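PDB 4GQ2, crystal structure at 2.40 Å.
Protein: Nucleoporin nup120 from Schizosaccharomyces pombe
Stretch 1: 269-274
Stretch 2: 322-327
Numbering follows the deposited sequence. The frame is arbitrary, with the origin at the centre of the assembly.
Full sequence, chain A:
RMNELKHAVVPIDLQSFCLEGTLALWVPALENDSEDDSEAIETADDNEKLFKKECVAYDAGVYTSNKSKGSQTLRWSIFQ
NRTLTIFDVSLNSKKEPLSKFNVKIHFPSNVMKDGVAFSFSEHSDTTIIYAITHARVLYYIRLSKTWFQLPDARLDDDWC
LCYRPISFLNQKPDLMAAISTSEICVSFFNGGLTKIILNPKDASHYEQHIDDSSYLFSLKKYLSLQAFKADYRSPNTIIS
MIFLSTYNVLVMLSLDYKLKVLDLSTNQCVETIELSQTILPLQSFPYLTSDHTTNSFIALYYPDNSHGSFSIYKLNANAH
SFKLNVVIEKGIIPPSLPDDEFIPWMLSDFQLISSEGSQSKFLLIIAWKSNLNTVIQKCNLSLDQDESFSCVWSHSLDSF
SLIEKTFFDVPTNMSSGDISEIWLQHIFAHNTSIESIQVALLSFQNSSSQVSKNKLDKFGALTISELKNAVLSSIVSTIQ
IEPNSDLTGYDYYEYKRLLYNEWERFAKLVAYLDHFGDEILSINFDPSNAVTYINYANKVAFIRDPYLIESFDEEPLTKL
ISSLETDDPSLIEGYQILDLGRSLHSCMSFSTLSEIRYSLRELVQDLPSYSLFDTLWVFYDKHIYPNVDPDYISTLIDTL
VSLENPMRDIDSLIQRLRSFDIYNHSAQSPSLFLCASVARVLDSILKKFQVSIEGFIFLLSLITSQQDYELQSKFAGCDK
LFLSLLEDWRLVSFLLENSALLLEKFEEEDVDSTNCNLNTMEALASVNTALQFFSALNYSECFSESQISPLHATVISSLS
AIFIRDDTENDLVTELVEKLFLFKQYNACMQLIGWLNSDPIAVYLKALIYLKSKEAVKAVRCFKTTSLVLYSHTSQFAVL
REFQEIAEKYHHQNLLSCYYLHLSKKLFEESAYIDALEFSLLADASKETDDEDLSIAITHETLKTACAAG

Stretch 1, residues 269-274: CVETIE
Stretch 2 322-327: FKLNVV

Contact between residues 269-274 and 322-327 of Nucleoporin nup120, two segments of one chain running in nearly the same direction. Stretch 1 is strand throughout, entered from earlier in the chain; stretch 2 becomes strand at Leu324 and continues past Val327. The strand axes approach to 6.5 Å, with 18° between their N-to-C directions and a signed crossing angle of -18°. The register is set by Val270 and Lys323, whose CA atoms lie 6.4 Å apart. No backbone-to-backbone hydrogen bond joins the two stretches: side chains of stretch 1 fill the gap and meet the backbone and side chains of stretch 2, burying 294 Å² over both sides.

Cys269 (phi/psi -80/126, chi1 t) makes no contact, its side chain out of reach of stretch 2. Val270 departs from the extended conformation, with phi/psi -99/-30, and directs its CA-to-CB bond toward the partner. With chi1 at -154° (t), both methyls pack on Leu324 CD1, Val270 CG2 at 4.0 Å and Val270 CG1 at 4.2 Å, and CG1 also meets the backbone, 3.4 Å from Phe322 O and 3.9 Å from Leu324 N. Phe322 (chi1 m, chi2 -83°) points its CA-to-CB bond away, so its carbonyl rather than its ring meets Val270. Lys323 (-93/136) starts sideways and its m, t, t, t chain leads away, leaving CA 4.0 Å from Val270 CG1. Leu324 (-114/139) is buried and sets out sideways, with chi1 m and chi2 at 103°.

Glu271 returns to an extended backbone (-151/142) and points toward stretch 2. Its chi1 of -135° and chi2 of -101° lie between wells, with chi3 at 28°; this bent chain brings CG within 3.1 Å of Leu324 O and carries the carboxylate onward to Val326. There Val326 N donates a weak hydrogen bond to Glu271 OE2, 3.4 Å long but nearly straight at 166°. Glutamate suits this place because its methylenes span the gap and its terminal oxygen can accept from a main-chain amide. OE2 also lies 3.9 Å from Asn325 CA; Asn325 (-116/133, chi1 m) turns its CA-to-CB bond away.

Thr272 (-143/140, chi1 -39°, m) reverses the direction: its CA-to-CB bond points away and its side chain is buried off this contact. The alternation then brings Ile273 (-134/127) toward the partner. Its m, t rotamer, chi1 -55° and chi2 163°, extends CD1 to 3.2 Å from Val326 O and 3.7 Å from Val326 CB. Val326 (-103/97, chi1 t) is buried and points back toward stretch 1, so the long isoleucine and compact valine form an apolar pair beside the weak glutamate bond. Val327 (-103/134, chi1 t) points away and contributes no buried area. Glu274 (-78/128, chi1 t, chi2 t, chi3 53°) ends the stretch out of reach, its OE2 hydrogen-bonded elsewhere in the structure.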

# COMPACT_ATOMS: atom_id res chain seq x y z
N CYS A 269 37.30 27.12 -35.90
CA CYS A 269 37.98 26.10 -35.13
C CYS A 269 39.31 26.65 -34.64
O CYS A 269 40.12 27.14 -35.43
CB CYS A 269 38.21 24.83 -35.94
SG CYS A 269 39.05 23.52 -35.03
N VAL A 270 39.53 26.59 -33.33
CA VAL A 270 40.70 27.17 -32.69
C VAL A 270 41.76 26.11 -32.43
O VAL A 270 42.96 26.41 -32.42
CB VAL A 270 40.36 27.85 -31.34
CG1 VAL A 270 41.38 28.94 -31.03
CG2 VAL A 270 38.96 28.43 -31.36
N GLU A 271 41.31 24.88 -32.20
CA GLU A 271 42.22 23.80 -31.82
C GLU A 271 41.68 22.45 -32.29
O GLU A 271 40.48 22.21 -32.26
CB GLU A 271 42.44 23.80 -30.31
CG GLU A 271 43.90 23.63 -29.90
CD GLU A 271 44.23 22.22 -29.46
OE1 GLU A 271 43.58 21.27 -29.93
OE2 GLU A 271 45.16 22.07 -28.63
N THR A 272 42.59 21.60 -32.73
CA THR A 272 42.25 20.28 -33.23
C THR A 272 43.34 19.31 -32.79
O THR A 272 44.52 19.66 -32.78
CB THR A 272 42.19 20.27 -34.77
OG1 THR A 272 41.58 21.48 -35.23
CG2 THR A 272 41.40 19.08 -35.28
N ILE A 273 42.93 18.10 -32.40
CA ILE A 273 43.88 17.05 -32.05
C ILE A 273 43.46 15.75 -32.72
O ILE A 273 42.31 15.32 -32.58
CB ILE A 273 43.96 16.80 -30.53
CG1 ILE A 273 44.29 18.10 -29.79
CG2 ILE A 273 44.98 15.72 -30.21
CD1 ILE A 273 43.99 18.04 -28.31
N GLU A 274 44.38 15.13 -33.46
CA GLU A 274 44.15 13.80 -33.98
C GLU A 274 44.37 12.78 -32.87
O GLU A 274 45.40 12.79 -32.19
CB GLU A 274 45.05 13.50 -35.19
CG GLU A 274 44.88 12.10 -35.76
CD GLU A 274 45.32 11.98 -37.21
OE1 GLU A 274 46.46 12.37 -37.53
OE2 GLU A 274 44.51 11.48 -38.03
N PHE A 322 41.52 32.94 -26.01
CA PHE A 322 41.64 33.34 -27.40
C PHE A 322 41.92 32.13 -28.29
O PHE A 322 41.07 31.75 -29.11
CB PHE A 322 42.76 34.37 -27.56
CG PHE A 322 42.49 35.67 -26.85
CD1 PHE A 322 41.70 36.65 -27.44
CD2 PHE A 322 43.02 35.91 -25.60
CE1 PHE A 322 41.46 37.84 -26.78
CE2 PHE A 322 42.78 37.10 -24.94
CZ PHE A 322 41.99 38.06 -25.53
N LYS A 323 43.30 32.05 -27.76
CA LYS A 323 43.65 30.69 -28.18
C LYS A 323 43.34 29.71 -27.07
O LYS A 323 43.63 29.96 -25.90
CB LYS A 323 45.13 30.61 -28.57
CG LYS A 323 45.50 31.45 -29.78
CD LYS A 323 47.00 31.64 -29.86
CE LYS A 323 47.35 32.82 -30.75
NZ LYS A 323 48.82 32.99 -30.90
N LEU A 324 42.73 28.58 -27.44
CA LEU A 324 42.35 27.56 -26.48
C LEU A 324 43.16 26.29 -26.69
O LEU A 324 43.40 25.88 -27.82
CB LEU A 324 40.85 27.27 -26.55
CG LEU A 324 39.94 28.45 -26.17
CD1 LEU A 324 39.33 29.09 -27.42
CD2 LEU A 324 38.85 27.99 -25.22
N ASN A 325 43.59 25.67 -25.59
CA ASN A 325 44.34 24.42 -25.64
C ASN A 325 43.57 23.29 -24.99
O ASN A 325 43.02 23.44 -23.90
CB ASN A 325 45.70 24.57 -24.93
CG ASN A 325 46.41 25.87 -25.25
OD1 ASN A 325 46.40 26.34 -26.39
ND2 ASN A 325 47.04 26.46 -24.24
N VAL A 326 43.52 22.15 -25.68
CA VAL A 326 43.00 20.92 -25.09
C VAL A 326 44.19 20.05 -24.71
O VAL A 326 44.76 19.35 -25.55
CB VAL A 326 42.01 20.19 -26.03
CG1 VAL A 326 41.56 18.87 -25.44
CG2 VAL A 326 40.80 21.06 -26.30
N VAL A 327 44.59 20.13 -23.44
CA VAL A 327 45.78 19.41 -22.97
C VAL A 327 45.36 18.17 -22.18
O VAL A 327 44.47 18.23 -21.33
CB VAL A 327 46.71 20.32 -22.13
CG1 VAL A 327 47.94 19.55 -21.66
CG2 VAL A 327 47.16 21.54 -22.93